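PDB 6HFM: Hsp70/Hsp90 co-chaperone CNS1, which acts as a co-chaperone that binds Hsp90 and Hsp70 and stimulates the ATPase of the Hsp70 Ssa1, represented here by its C-terminal wheel domain region. Local coordinates for residues K5-M8 / L9-A12; I53-T57 / Q58-D62; L119-H122 / D123-K126; I143-K146 / V147-E150. All coordinates share one frame; numbering follows the deposited sequence.

Interaction 1: residues K5-M8 / L9-A12; sequences KKIM and LESA
The carbonyl oxygen of I7 is gripped twice by S11, which donates both hydrogen bonds: the backbone N of S11 reaches I7 O at 3.0 Å, and the hydroxyl OG of S11 reaches I7 O at 3.1 Å from the opposite face of the carbonyl plane. OG can fold back like this because chi1 of S11 (-62°) sets it beside its own backbone N, turned toward the preceding turn of the helix. The rest of the frame is ordinary alpha-helical i to i+4 bonding, L9 to K5, E10 to K6 and A12 to M8, the last with A12 N at 2.8 Å from M8 O. On the flank of I7, its CD1 meets the carboxylate of E10 at OE2, 3.7 Å away; the two side chains run at a slant to each other, and E10 is extended beyond CG. L9, M8 and A12 leave by another side of helix 4-15, where all three touch L37 of strand 36-37 and A12 also rests on F43. Across the segments, then, side chains add little beyond one serine hydroxyl: that OG finds its acceptor within its own helix, and I7 O thereby takes two bonds in place of the usual one.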
ATOM      1  N   LYS A   5      13.913 -17.636  12.096  1.00 45.72           N
ATOM      2  CA  LYS A   5      13.228 -17.001  10.955  1.00 42.68           C
ATOM      3  C   LYS A   5      12.660 -15.634  11.315  1.00 38.23           C
ATOM      4  O   LYS A   5      12.768 -14.676  10.541  1.00 32.41           O
ATOM      5  CB  LYS A   5      12.096 -17.893  10.433  1.00 45.83           C
ATOM      6  CG  LYS A   5      11.460 -17.380   9.147  1.00 48.06           C
ATOM      7  CD  LYS A   5      10.183 -18.119   8.776  1.00 50.02           C
ATOM      8  CE  LYS A   5      10.447 -19.391   7.990  1.00 50.74           C
ATOM      9  NZ  LYS A   5       9.195 -19.879   7.352  1.00 50.80           N
ATOM     10  N   LYS A   6      12.058 -15.561  12.494  1.00 37.61           N
ATOM     11  CA  LYS A   6      11.408 -14.348  12.963  1.00 38.06           C
ATOM     12  C   LYS A   6      12.426 -13.228  13.229  1.00 32.42           C
ATOM     13  O   LYS A   6      12.221 -12.088  12.813  1.00 28.55           O
ATOM     14  CB  LYS A   6      10.566 -14.663  14.203  1.00 45.01           C
ATOM     15  CG  LYS A   6       9.411 -15.612  13.894  1.00 53.54           C
ATOM     16  CD  LYS A   6       8.668 -16.071  15.138  1.00 61.38           C
ATOM     17  CE  LYS A   6       7.512 -16.992  14.772  1.00 65.62           C
ATOM     18  NZ  LYS A   6       6.755 -17.441  15.973  1.00 66.81           N
ATOM     19  N   ILE A   7      13.539 -13.563  13.880  1.00 30.90           N
ATOM     20  CA  ILE A   7      14.586 -12.580  14.162  1.00 30.76           C
ATOM     21  C   ILE A   7      15.265 -12.109  12.865  1.00 25.76           C
ATOM     22  O   ILE A   7      15.606 -10.929  12.747  1.00 26.01           O
ATOM     23  CB  ILE A   7      15.614 -13.111  15.197  1.00 35.62           C
ATOM     24  CG1 ILE A   7      14.934 -13.351  16.561  1.00 39.35           C
ATOM     25  CG2 ILE A   7      16.789 -12.155  15.366  1.00 36.55           C
ATOM     26  CD1 ILE A   7      14.500 -12.105  17.316  1.00 42.13           C
ATOM     27  N   MET A   8      15.453 -13.011  11.901  1.00 24.07           N
ATOM     28  CA  MET A   8      16.009 -12.624  10.596  1.00 22.69           C
ATOM     29  C   MET A   8      15.109 -11.619   9.885  1.00 21.79           C
ATOM     30  O   MET A   8      15.597 -10.630   9.333  1.00 21.36           O
ATOM     31  CB  MET A   8      16.207 -13.839   9.687  1.00 23.36           C
ATOM     32  CG  MET A   8      16.765 -13.507   8.305  1.00 24.91           C
ATOM     33  SD  MET A   8      18.396 -12.744   8.342  1.00 28.84           S
ATOM     34  CE  MET A   8      19.368 -14.209   8.663  1.00 30.91           C
ATOM     35  N   LEU A   9      13.805 -11.887   9.878  1.00 21.65           N
ATOM     36  CA  LEU A   9      12.858 -10.981   9.235  1.00 21.68           C
ATOM     37  C   LEU A   9      12.887  -9.591   9.868  1.00 21.65           C
ATOM     38  O   LEU A   9      12.927  -8.592   9.154  1.00 21.46           O
ATOM     39  CB  LEU A   9      11.436 -11.549   9.291  1.00 21.23           C
ATOM     40  CG  LEU A   9      10.327 -10.732   8.621  1.00 22.50           C
ATOM     41  CD1 LEU A   9      10.619 -10.498   7.146  1.00 22.80           C
ATOM     42  CD2 LEU A   9       8.992 -11.437   8.792  1.00 24.55           C
ATOM     43  N   GLU A  10      12.878  -9.541  11.203  1.00 23.04           N
ATOM     44  CA  GLU A  10      12.962  -8.275  11.943  1.00 25.26           C
ATOM     45  C   GLU A  10      14.233  -7.497  11.590  1.00 22.92           C
ATOM     46  O   GLU A  10      14.175  -6.303  11.305  1.00 22.15           O
ATOM     47  CB  GLU A  10      12.916  -8.519  13.461  1.00 30.38           C
ATOM     48  CG  GLU A  10      11.549  -8.939  13.989  1.00 37.11           C
ATOM     49  CD  GLU A  10      11.558  -9.322  15.467  1.00 44.57           C
ATOM     50  OE1 GLU A  10      10.510  -9.788  15.966  1.00 49.30           O
ATOM     51  OE2 GLU A  10      12.602  -9.160  16.140  1.00 48.13           O
ATOM     52  N   SER A  11      15.374  -8.183  11.614  1.00 22.51           N
ATOM     53  CA  SER A  11      16.664  -7.563  11.285  1.00 22.39           C
ATOM     54  C   SER A  11      16.720  -7.090   9.826  1.00 21.09           C
ATOM     55  O   SER A  11      17.300  -6.041   9.528  1.00 21.13           O
ATOM     56  CB  SER A  11      17.818  -8.531  11.567  1.00 23.81           C
ATOM     57  OG  SER A  11      17.875  -8.869  12.947  1.00 26.16           O
ATOM     58  N   ALA A  12      16.101  -7.862   8.934  1.00 19.08           N
ATOM     59  CA  ALA A  12      16.027  -7.514   7.514  1.00 19.06           C
ATOM     60  C   ALA A  12      15.120  -6.311   7.244  1.00 19.36           C
ATOM     61  O   ALA A  12      15.407  -5.499   6.361  1.00 18.65           O
ATOM     62  CB  ALA A  12      15.558  -8.710   6.709  1.00 19.08           C
TER

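Interaction 2: residues I53-T57 / Q58-D62; sequences IMYPT and QDEFD
Y55 reaches over its hairpin partner strand to D62, in an antiparallel beta hairpin made of strands 47-55 and 60-68, with a G1 bulge where D59 and E60 both face Y55. From the backbone, Y55 CB lies 3.5 Å from E60 O, and ring atom CD2 passes the same oxygen, which sits at the ring edge near its plane. Further out, CE2 runs beside the carboxylate of D62, and at the tip OH donates to D62 OD2 over 2.6 Å. The hydroxyl comes from above the carboxylate plane, 49° out of it, with ring and carboxylate turned 75° apart. R87 makes a salt bridge to the same OD2, so the short bond probably lies in a field that keeps D62 ionised, and F88 meets the Y55 ring edge-to-face.

The other side of the hairpin carries M54 and F61, a non-hydrogen-bonded pair whose side chains run side by side. M54 SD touches F61 CB at 3.7 Å and forms an oblique Met-aromatic contact with the ring. Chi1 of F61 (75°), with CG between its own N and carbonyl carbon, sets the ring beside M54, whose CE is 4.2 Å from F61 CG.

Backbone bonds link I53 with D62 in both directions, and Y55 N with E60 O; the return bond from E60 N is weak. In the turn, Q58 N donates to Y55 O from above the carbonyl plane. Q58 OE1 accepts from K90 N, and a water accepts from T57 OG1 at 2.7 Å and from Q58 NE2 at 3.0 Å.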
ATOM      1  N   ILE A  53      -5.676  -2.474  -1.815  1.00 18.97           N
ATOM      2  CA  ILE A  53      -5.774  -1.456  -2.860  1.00 19.76           C
ATOM      3  C   ILE A  53      -7.166  -0.847  -2.758  1.00 19.56           C
ATOM      4  O   ILE A  53      -8.156  -1.503  -3.064  1.00 21.04           O
ATOM      5  CB  ILE A  53      -5.498  -2.033  -4.271  1.00 21.81           C
ATOM      6  CG1 ILE A  53      -4.114  -2.713  -4.309  1.00 24.27           C
ATOM      7  CG2 ILE A  53      -5.559  -0.941  -5.332  1.00 21.62           C
ATOM      8  CD1 ILE A  53      -4.170  -4.215  -4.179  1.00 27.42           C
ATOM      9  N   MET A  54      -7.224   0.405  -2.310  1.00 18.75           N
ATOM     10  CA  MET A  54      -8.481   1.098  -2.038  1.00 20.09           C
ATOM     11  C   MET A  54      -8.883   1.940  -3.245  1.00 19.36           C
ATOM     12  O   MET A  54      -8.044   2.620  -3.837  1.00 18.90           O
ATOM     13  CB  MET A  54      -8.338   2.024  -0.823  1.00 21.77           C
ATOM     14  CG  MET A  54      -7.651   1.418   0.396  1.00 24.72           C
ATOM     15  SD  MET A  54      -8.400  -0.114   0.974  1.00 27.80           S
ATOM     16  CE  MET A  54     -10.019   0.462   1.475  1.00 31.59           C
ATOM     17  N   TYR A  55     -10.169   1.894  -3.595  1.00 20.55           N
ATOM     18  CA  TYR A  55     -10.754   2.768  -4.615  1.00 21.22           C
ATOM     19  C   TYR A  55     -11.837   3.598  -3.920  1.00 22.27           C
ATOM     20  O   TYR A  55     -13.028   3.290  -4.037  1.00 23.55           O
ATOM     21  CB  TYR A  55     -11.343   1.941  -5.766  1.00 21.67           C
ATOM     22  CG  TYR A  55     -10.407   0.901  -6.340  1.00 21.83           C
ATOM     23  CD1 TYR A  55      -9.418   1.251  -7.263  1.00 22.15           C
ATOM     24  CD2 TYR A  55     -10.511  -0.439  -5.969  1.00 22.04           C
ATOM     25  CE1 TYR A  55      -8.562   0.300  -7.797  1.00 21.77           C
ATOM     26  CE2 TYR A  55      -9.663  -1.396  -6.501  1.00 23.01           C
ATOM     27  CZ  TYR A  55      -8.686  -1.023  -7.410  1.00 23.13           C
ATOM     28  OH  TYR A  55      -7.835  -1.969  -7.933  1.00 25.77           O
ATOM     29  N   PRO A  56     -11.431   4.646  -3.174  1.00 22.17           N
ATOM     30  CA  PRO A  56     -12.392   5.359  -2.313  1.00 23.93           C
ATOM     31  C   PRO A  56     -13.555   6.033  -3.052  1.00 25.40           C
ATOM     32  O   PRO A  56     -14.668   6.083  -2.510  1.00 29.35           O
ATOM     33  CB  PRO A  56     -11.522   6.390  -1.575  1.00 23.99           C
ATOM     34  CG  PRO A  56     -10.263   6.496  -2.370  1.00 22.87           C
ATOM     35  CD  PRO A  56     -10.059   5.156  -3.001  1.00 21.97           C
ATOM     36  N   THR A  57     -13.320   6.509  -4.276  1.00 24.10           N
ATOM     37  CA  THR A  57     -14.387   7.146  -5.071  1.00 25.96           C
ATOM     38  C   THR A  57     -15.387   6.137  -5.668  1.00 28.29           C
ATOM     39  O   THR A  57     -16.441   6.545  -6.167  1.00 30.67           O
ATOM     40  CB  THR A  57     -13.831   8.063  -6.192  1.00 25.93           C
ATOM     41  OG1 THR A  57     -13.145   7.288  -7.187  1.00 26.93           O
ATOM     42  CG2 THR A  57     -12.887   9.118  -5.620  1.00 24.83           C
ATOM     43  N   GLN A  58     -15.061   4.841  -5.622  1.00 29.03           N
ATOM     44  CA  GLN A  58     -15.953   3.765  -6.079  1.00 31.45           C
ATOM     45  C   GLN A  58     -16.506   2.870  -4.953  1.00 32.37           C
ATOM     46  O   GLN A  58     -17.259   1.932  -5.240  1.00 33.90           O
ATOM     47  CB  GLN A  58     -15.213   2.895  -7.101  1.00 31.59           C
ATOM     48  CG  GLN A  58     -14.926   3.588  -8.424  1.00 31.63           C
ATOM     49  CD  GLN A  58     -16.166   3.739  -9.293  1.00 33.15           C
ATOM     50  OE1 GLN A  58     -16.983   2.825  -9.393  1.00 32.56           O
ATOM     51  NE2 GLN A  58     -16.305   4.896  -9.933  1.00 33.58           N
ATOM     52  N   ASP A  59     -16.154   3.159  -3.696  1.00 30.41           N
ATOM     53  CA  ASP A  59     -16.508   2.312  -2.538  1.00 31.85           C
ATOM     54  C   ASP A  59     -16.170   0.835  -2.781  1.00 31.67           C
ATOM     55  O   ASP A  59     -17.017  -0.054  -2.666  1.00 32.05           O
ATOM     56  CB  ASP A  59     -17.988   2.485  -2.151  1.00 28.32           C
ATOM     57  CG  ASP A  59     -18.330   1.886  -0.778  1.00 18.04           C
ATOM     58  OD1 ASP A  59     -19.489   1.630  -0.531  1.00 24.08           O
ATOM     59  OD2 ASP A  59     -17.395   1.658   0.036  1.00 32.13           O
ATOM     60  N   GLU A  60     -14.917   0.599  -3.133  1.00 29.85           N
ATOM     61  CA  GLU A  60     -14.443  -0.737  -3.461  1.00 28.56           C
ATOM     62  C   GLU A  60     -12.996  -0.852  -3.038  1.00 26.02           C
ATOM     63  O   GLU A  60     -12.320   0.163  -2.863  1.00 25.66           O
ATOM     64  CB  GLU A  60     -14.581  -0.975  -4.969  1.00 32.34           C
ATOM     65  CG  GLU A  60     -14.292  -2.388  -5.456  1.00 37.21           C
ATOM     66  CD  GLU A  60     -15.202  -3.421  -4.823  1.00 40.79           C
ATOM     67  OE1 GLU A  60     -16.279  -3.686  -5.396  1.00 41.91           O
ATOM     68  OE2 GLU A  60     -14.852  -3.943  -3.740  1.00 42.10           O
ATOM     69  N   PHE A  61     -12.539  -2.086  -2.850  1.00 24.36           N
ATOM     70  CA  PHE A  61     -11.118  -2.359  -2.653  1.00 23.51           C
ATOM     71  C   PHE A  61     -10.750  -3.755  -3.142  1.00 23.67           C
ATOM     72  O   PHE A  61     -11.613  -4.631  -3.260  1.00 24.46           O
ATOM     73  CB  PHE A  61     -10.687  -2.128  -1.185  1.00 24.94           C
ATOM     74  CG  PHE A  61     -11.113  -3.207  -0.222  1.00 24.96           C
ATOM     75  CD1 PHE A  61     -10.191  -4.144   0.250  1.00 26.14           C
ATOM     76  CD2 PHE A  61     -12.420  -3.262   0.252  1.00 27.17           C
ATOM     77  CE1 PHE A  61     -10.573  -5.130   1.154  1.00 27.71           C
ATOM     78  CE2 PHE A  61     -12.807  -4.248   1.157  1.00 28.48           C
ATOM     79  CZ  PHE A  61     -11.883  -5.180   1.609  1.00 29.01           C
ATOM     80  N   ASP A  62      -9.468  -3.930  -3.452  1.00 22.27           N
ATOM     81  CA  ASP A  62      -8.905  -5.225  -3.818  1.00 22.42           C
ATOM     82  C   ASP A  62      -7.915  -5.662  -2.751  1.00 21.46           C
ATOM     83  O   ASP A  62      -7.362  -4.834  -2.019  1.00 20.82           O
ATOM     84  CB  ASP A  62      -8.153  -5.149  -5.152  1.00 24.47           C
ATOM     85  CG  ASP A  62      -9.053  -4.915  -6.348  1.00 26.57           C
ATOM     86  OD1 ASP A  62     -10.265  -5.192  -6.292  1.00 31.78           O
ATOM     87  OD2 ASP A  62      -8.518  -4.450  -7.377  1.00 29.46           O
TER
HETATM   88  O   HOH W   1     -14.772   7.435  -9.375  1.00 36.62           O

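Interaction 3: residues L119-H122 / D123-K126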
ATOM      1  N   LEU A 119       8.603   4.143  -9.209  1.00 25.95           N
ATOM      2  CA  LEU A 119       9.306   3.735  -7.992  1.00 25.45           C
ATOM      3  C   LEU A 119       8.915   2.321  -7.573  1.00 22.58           C
ATOM      4  O   LEU A 119       7.769   1.910  -7.762  1.00 21.57           O
ATOM      5  CB  LEU A 119       9.008   4.705  -6.843  1.00 26.72           C
ATOM      6  CG  LEU A 119       9.432   6.167  -7.021  1.00 30.38           C
ATOM      7  CD1 LEU A 119       8.886   7.006  -5.877  1.00 30.58           C
ATOM      8  CD2 LEU A 119      10.945   6.307  -7.105  1.00 34.25           C
ATOM      9  N   THR A 120       9.872   1.590  -7.001  1.00 22.46           N
ATOM     10  CA  THR A 120       9.595   0.312  -6.350  1.00 21.78           C
ATOM     11  C   THR A 120       9.066   0.548  -4.935  1.00 19.58           C
ATOM     12  O   THR A 120       9.346   1.577  -4.310  1.00 19.17           O
ATOM     13  CB  THR A 120      10.844  -0.572  -6.242  1.00 22.79           C
ATOM     14  OG1 THR A 120      11.822   0.080  -5.424  1.00 22.70           O
ATOM     15  CG2 THR A 120      11.426  -0.878  -7.628  1.00 24.70           C
ATOM     16  N   PHE A 121       8.304  -0.413  -4.422  1.00 18.52           N
ATOM     17  CA  PHE A 121       7.841  -0.318  -3.041  1.00 17.85           C
ATOM     18  C   PHE A 121       9.010  -0.350  -2.053  1.00 18.47           C
ATOM     19  O   PHE A 121       8.967   0.348  -1.039  1.00 18.33           O
ATOM     20  CB  PHE A 121       6.765  -1.362  -2.747  1.00 17.75           C
ATOM     21  CG  PHE A 121       5.463  -1.059  -3.436  1.00 18.17           C
ATOM     22  CD1 PHE A 121       4.667   0.005  -3.000  1.00 17.77           C
ATOM     23  CD2 PHE A 121       5.046  -1.795  -4.541  1.00 19.37           C
ATOM     24  CE1 PHE A 121       3.478   0.316  -3.646  1.00 18.85           C
ATOM     25  CE2 PHE A 121       3.849  -1.488  -5.184  1.00 19.67           C
ATOM     26  CZ  PHE A 121       3.071  -0.428  -4.741  1.00 20.12           C
ATOM     27  N   HIS A 122      10.065  -1.104  -2.370  1.00 18.54           N
ATOM     28  CA  HIS A 122      11.301  -1.075  -1.573  1.00 19.43           C
ATOM     29  C   HIS A 122      11.796   0.359  -1.386  1.00 19.87           C
ATOM     30  O   HIS A 122      12.091   0.776  -0.266  1.00 20.27           O
ATOM     31  CB  HIS A 122      12.417  -1.918  -2.229  1.00 20.71           C
ATOM     32  CG  HIS A 122      13.755  -1.782  -1.560  1.00 22.91           C
ATOM     33  ND1 HIS A 122      14.706  -0.875  -1.979  1.00 25.78           N
ATOM     34  CD2 HIS A 122      14.292  -2.426  -0.498  1.00 24.15           C
ATOM     35  CE1 HIS A 122      15.775  -0.972  -1.207  1.00 27.19           C
ATOM     36  NE2 HIS A 122      15.550  -1.904  -0.299  1.00 26.63           N
ATOM     37  N   ASP A 123      11.904   1.098  -2.488  1.00 20.55           N
ATOM     38  CA  ASP A 123      12.430   2.465  -2.431  1.00 21.61           C
ATOM     39  C   ASP A 123      11.507   3.430  -1.684  1.00 20.89           C
ATOM     40  O   ASP A 123      11.988   4.277  -0.934  1.00 22.42           O
ATOM     41  CB  ASP A 123      12.769   2.980  -3.836  1.00 23.77           C
ATOM     42  CG  ASP A 123      14.023   2.314  -4.426  1.00 27.67           C
ATOM     43  OD1 ASP A 123      14.696   1.517  -3.730  1.00 31.15           O
ATOM     44  OD2 ASP A 123      14.354   2.606  -5.590  1.00 30.82           O
ATOM     45  N   ILE A 124      10.191   3.284  -1.860  1.00 19.01           N
ATOM     46  CA  ILE A 124       9.219   4.116  -1.129  1.00 18.44           C
ATOM     47  C   ILE A 124       9.295   3.889   0.384  1.00 18.20           C
ATOM     48  O   ILE A 124       9.318   4.845   1.155  1.00 19.86           O
ATOM     49  CB  ILE A 124       7.778   3.886  -1.645  1.00 18.72           C
ATOM     50  CG1 ILE A 124       7.649   4.434  -3.068  1.00 19.77           C
ATOM     51  CG2 ILE A 124       6.737   4.542  -0.729  1.00 18.26           C
ATOM     52  CD1 ILE A 124       6.421   3.955  -3.809  1.00 20.78           C
ATOM     53  N   LEU A 125       9.349   2.627   0.801  1.00 18.25           N
ATOM     54  CA  LEU A 125       9.380   2.294   2.232  1.00 17.12           C
ATOM     55  C   LEU A 125      10.731   2.597   2.898  1.00 18.13           C
ATOM     56  O   LEU A 125      10.772   2.773   4.117  1.00 18.50           O
ATOM     57  CB  LEU A 125       9.007   0.819   2.460  1.00 16.98           C
ATOM     58  CG  LEU A 125       7.626   0.326   1.989  1.00 18.19           C
ATOM     59  CD1 LEU A 125       7.467  -1.165   2.258  1.00 18.46           C
ATOM     60  CD2 LEU A 125       6.489   1.098   2.625  1.00 19.97           C
ATOM     61  N   LYS A 126      11.815   2.666   2.115  1.00 18.59           N
ATOM     62  CA  LYS A 126      13.166   2.892   2.669  1.00 21.32           C
ATOM     63  C   LYS A 126      13.471   4.350   3.036  1.00 22.61           C
ATOM     64  O   LYS A 126      14.290   4.601   3.930  1.00 24.09           O
ATOM     65  CB  LYS A 126      14.248   2.358   1.711  1.00 24.55           C
ATOM     66  CG  LYS A 126      15.660   2.397   2.294  1.00 30.40           C
ATOM     67  CD  LYS A 126      16.648   1.566   1.489  1.00 37.18           C
ATOM     68  CE  LYS A 126      18.046   1.632   2.091  1.00 43.35           C
ATOM     69  NZ  LYS A 126      18.135   0.956   3.418  1.00 47.29           N
TER
HETATM   70  O   HOH W   2      14.357  -1.105  -5.362  1.00 33.33           O
HETATM   71  O   HOH W   3      12.590   2.885  -7.364  1.00 36.32           O
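Chi1 of T120 (63°) places OG1 between its own N and carbonyl carbon, facing the helix start, while chi1 of H122 (172°) swings the imidazole away from its own N and forward toward D123. T120 is thus the N-cap of helix 121-126: its OG1 accepts from D123 N at 3.1 Å. The D123 carboxylate turns back over the cap, its CG 3.3 Å from T120 OG1, without a direct bond between them. Two waters make the connection. One sits 2.8 Å from T120 OG1 and gives a weak bond to D123 OD1; the other accepts from T120 N and donates to D123 OD2 at 2.5 Å.

D123 OD1 also receives ND1 of H122 at 3.0 Å, a His-carboxylate hydrogen bond. The oxygen lies near the imidazole plane at its edge, and the donor meets it on the anti side; ring and carboxylate planes are 59° apart. This is consistent with a proton on ND1, and the bond should restrain rotation of the imidazole. K126 runs alongside H122, its CD 3.8 Å from ring atom CE1.

On the apolar side L119 and I124 cross at about a right angle, CD1 of L119 standing 4.0 Å from CG1 of I124. L125 and N17 form the magnesium site, though the L125 side chain stays about 6 Å from the ion; K126 O accepts from ND2 of N17. F121 and I124 lean on V73 of helix 73-82, F121 and L125 on Y49: the short helix thus packs against helix 73-82 and strand 47-55, with the magnesium site near its C-terminal end.

Interaction 4: residues I143-K146 / V147-E150; sequences IVPK and VESE
E148 N closes the step from strand to helix by donating to P145 O at 3.0 Å, from above the carbonyl plane, and on this inner side the packing is close. P145 and E148 lie side by side, pointing the same way, and the ring's CG meets the glutamate at OE2, 3.6 Å away; P145 also rests on F96. On the buried side V144 CG1 lies 4.0 Å from S149 CA, and S149 itself touches L102 and F104 of strand 101-106.

The chain here passes without a loop from strand 139-145 into helix 146-155 of the wheel domain. In the first turn the backbone N of S149 donates to K146 O at 3.2 Å, high above the carbonyl plane, 71° out of it. The serine side chain occupies two conformers; in one of them OG lies 2.7 Å from K146 O, on the same face as the backbone N, so this second bond is doubtful as a permanent feature.

The solvent side is looser. Here a water donates to K146 O and accepts from E150 N at 3.0 Å, bridging the start of the helix. K146, V147 and E150 are all exposed, and the K146 chain stretches out extended past CG. Between P145 and V147 the side chains come no nearer than 4.3 Å, from CB of P145 to CG2 of V147.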
ATOM      1  N   ILE A 143      -6.069   4.250  -5.100  1.00 17.99           N
ATOM      2  CA  ILE A 143      -6.074   4.521  -6.538  1.00 18.39           C
ATOM      3  C   ILE A 143      -7.248   5.456  -6.824  1.00 18.56           C
ATOM      4  O   ILE A 143      -8.406   5.102  -6.586  1.00 19.49           O
ATOM      5  CB  ILE A 143      -6.119   3.209  -7.356  1.00 19.83           C
ATOM      6  CG1 ILE A 143      -4.779   2.476  -7.192  1.00 20.65           C
ATOM      7  CG2 ILE A 143      -6.398   3.490  -8.830  1.00 20.54           C
ATOM      8  CD1 ILE A 143      -4.674   1.131  -7.889  1.00 21.47           C
ATOM      9  N   VAL A 144      -6.932   6.665  -7.291  1.00 18.74           N
ATOM     10  CA  VAL A 144      -7.931   7.725  -7.510  1.00 19.57           C
ATOM     11  C   VAL A 144      -7.684   8.398  -8.863  1.00 19.34           C
ATOM     12  O   VAL A 144      -6.571   8.820  -9.138  1.00 19.63           O
ATOM     13  CB  VAL A 144      -7.862   8.799  -6.395  1.00 19.99           C
ATOM     14  CG1 VAL A 144      -8.943   9.861  -6.586  1.00 21.00           C
ATOM     15  CG2 VAL A 144      -8.018   8.152  -5.022  1.00 19.94           C
ATOM     16  N   PRO A 145      -8.725   8.528  -9.706  1.00 20.80           N
ATOM     17  CA  PRO A 145      -8.502   9.251 -10.964  1.00 21.64           C
ATOM     18  C   PRO A 145      -7.901  10.640 -10.754  1.00 20.94           C
ATOM     19  O   PRO A 145      -8.290  11.337  -9.813  1.00 21.17           O
ATOM     20  CB  PRO A 145      -9.910   9.368 -11.549  1.00 22.40           C
ATOM     21  CG  PRO A 145     -10.631   8.186 -11.003  1.00 23.49           C
ATOM     22  CD  PRO A 145     -10.094   7.994  -9.615  1.00 22.75           C
ATOM     23  N   LYS A 146      -6.953  11.023 -11.609  1.00 22.73           N
ATOM     24  CA  LYS A 146      -6.334  12.349 -11.551  1.00 25.89           C
ATOM     25  C   LYS A 146      -7.382  13.467 -11.463  1.00 24.47           C
ATOM     26  O   LYS A 146      -7.235  14.401 -10.675  1.00 25.84           O
ATOM     27  CB  LYS A 146      -5.424  12.561 -12.773  1.00 30.99           C
ATOM     28  CG  LYS A 146      -4.677  13.890 -12.800  1.00 37.36           C
ATOM     29  CD  LYS A 146      -3.790  14.002 -14.035  1.00 45.35           C
ATOM     30  CE  LYS A 146      -3.560  15.453 -14.432  1.00 52.57           C
ATOM     31  NZ  LYS A 146      -2.921  15.562 -15.773  1.00 58.25           N
ATOM     32  N   VAL A 147      -8.449  13.345 -12.248  1.00 24.90           N
ATOM     33  CA  VAL A 147      -9.501  14.372 -12.299  1.00 26.90           C
ATOM     34  C   VAL A 147     -10.371  14.466 -11.029  1.00 26.58           C
ATOM     35  O   VAL A 147     -11.050  15.471 -10.834  1.00 28.67           O
ATOM     36  CB  VAL A 147     -10.394  14.240 -13.565  1.00 28.66           C
ATOM     37  CG1 VAL A 147      -9.543  14.364 -14.828  1.00 29.70           C
ATOM     38  CG2 VAL A 147     -11.212  12.951 -13.571  1.00 30.20           C
ATOM     39  N   GLU A 148     -10.366  13.427 -10.189  1.00 24.53           N
ATOM     40  CA  GLU A 148     -11.052  13.448  -8.886  1.00 26.13           C
ATOM     41  C   GLU A 148     -10.105  13.617  -7.686  1.00 24.01           C
ATOM     42  O   GLU A 148     -10.575  13.695  -6.548  1.00 24.02           O
ATOM     43  CB  GLU A 148     -11.852  12.154  -8.692  1.00 29.20           C
ATOM     44  CG  GLU A 148     -12.880  11.882  -9.776  1.00 33.43           C
ATOM     45  CD  GLU A 148     -13.794  10.720  -9.431  1.00 37.67           C
ATOM     46  OE1 GLU A 148     -14.571  10.836  -8.461  1.00 43.06           O
ATOM     47  OE2 GLU A 148     -13.743   9.693 -10.137  1.00 39.68           O
ATOM     48  N   SER A 149      -8.796  13.709  -7.936  1.00 22.83           N
ATOM     49  CA  SER A 149      -7.796  13.646  -6.865  0.50 22.28           C
ATOM     50  C   SER A 149      -7.794  14.887  -5.965  1.00 22.84           C
ATOM     51  O   SER A 149      -7.692  14.766  -4.743  1.00 24.07           O
ATOM     52  CB  SER A 149      -6.394  13.401  -7.443  0.50 21.58           C
ATOM     53  OG  SER A 149      -5.992  14.442  -8.312  0.50 21.23           O
ATOM     54  N   GLU A 150      -7.907  16.074  -6.563  1.00 24.21           N
ATOM     55  CA  GLU A 150      -7.921  17.318  -5.767  1.00 27.43           C
ATOM     56  C   GLU A 150      -9.085  17.352  -4.774  1.00 26.05           C
ATOM     57  O   GLU A 150      -8.897  17.699  -3.603  1.00 26.77           O
ATOM     58  CB  GLU A 150      -7.898  18.557  -6.671  1.00 32.53           C
ATOM     59  CG  GLU A 150      -6.494  18.877  -7.183  1.00 39.87           C
ATOM     60  CD  GLU A 150      -6.456  19.497  -8.571  1.00 47.84           C
ATOM     61  OE1 GLU A 150      -5.468  19.243  -9.295  1.00 55.95           O
ATOM     62  OE2 GLU A 150      -7.397  20.235  -8.943  1.00 56.37           O
TER
HETATM   63  O   HOH W   4      -8.300  16.715  -9.436  1.00 31.00           O

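From the N terminus, the chain first makes helix 4-15, where interaction 1 sits on the periphery and the helix leans on strand 36-37; its centre is about 32 Å from that of interaction 2, on the opposite side of the chain's centre. Interaction 2 closes the hairpin of strands 47-55 and 60-68. Interaction 3 starts the short helix 121-126, and interaction 4 turns strand 139-145 into helix 146-155. The four follow in series; none nests or crosses. Interactions 2 and 4 meet directly through parallel neighbouring strands: M54 O and I143 N make a probable hydrogen bond, and I53 CG2 packs on I143 CD1 at 3.4 Å. Interaction 3 approaches interactions 1 and 2 to about 8 Å between nearest atoms, touching neither.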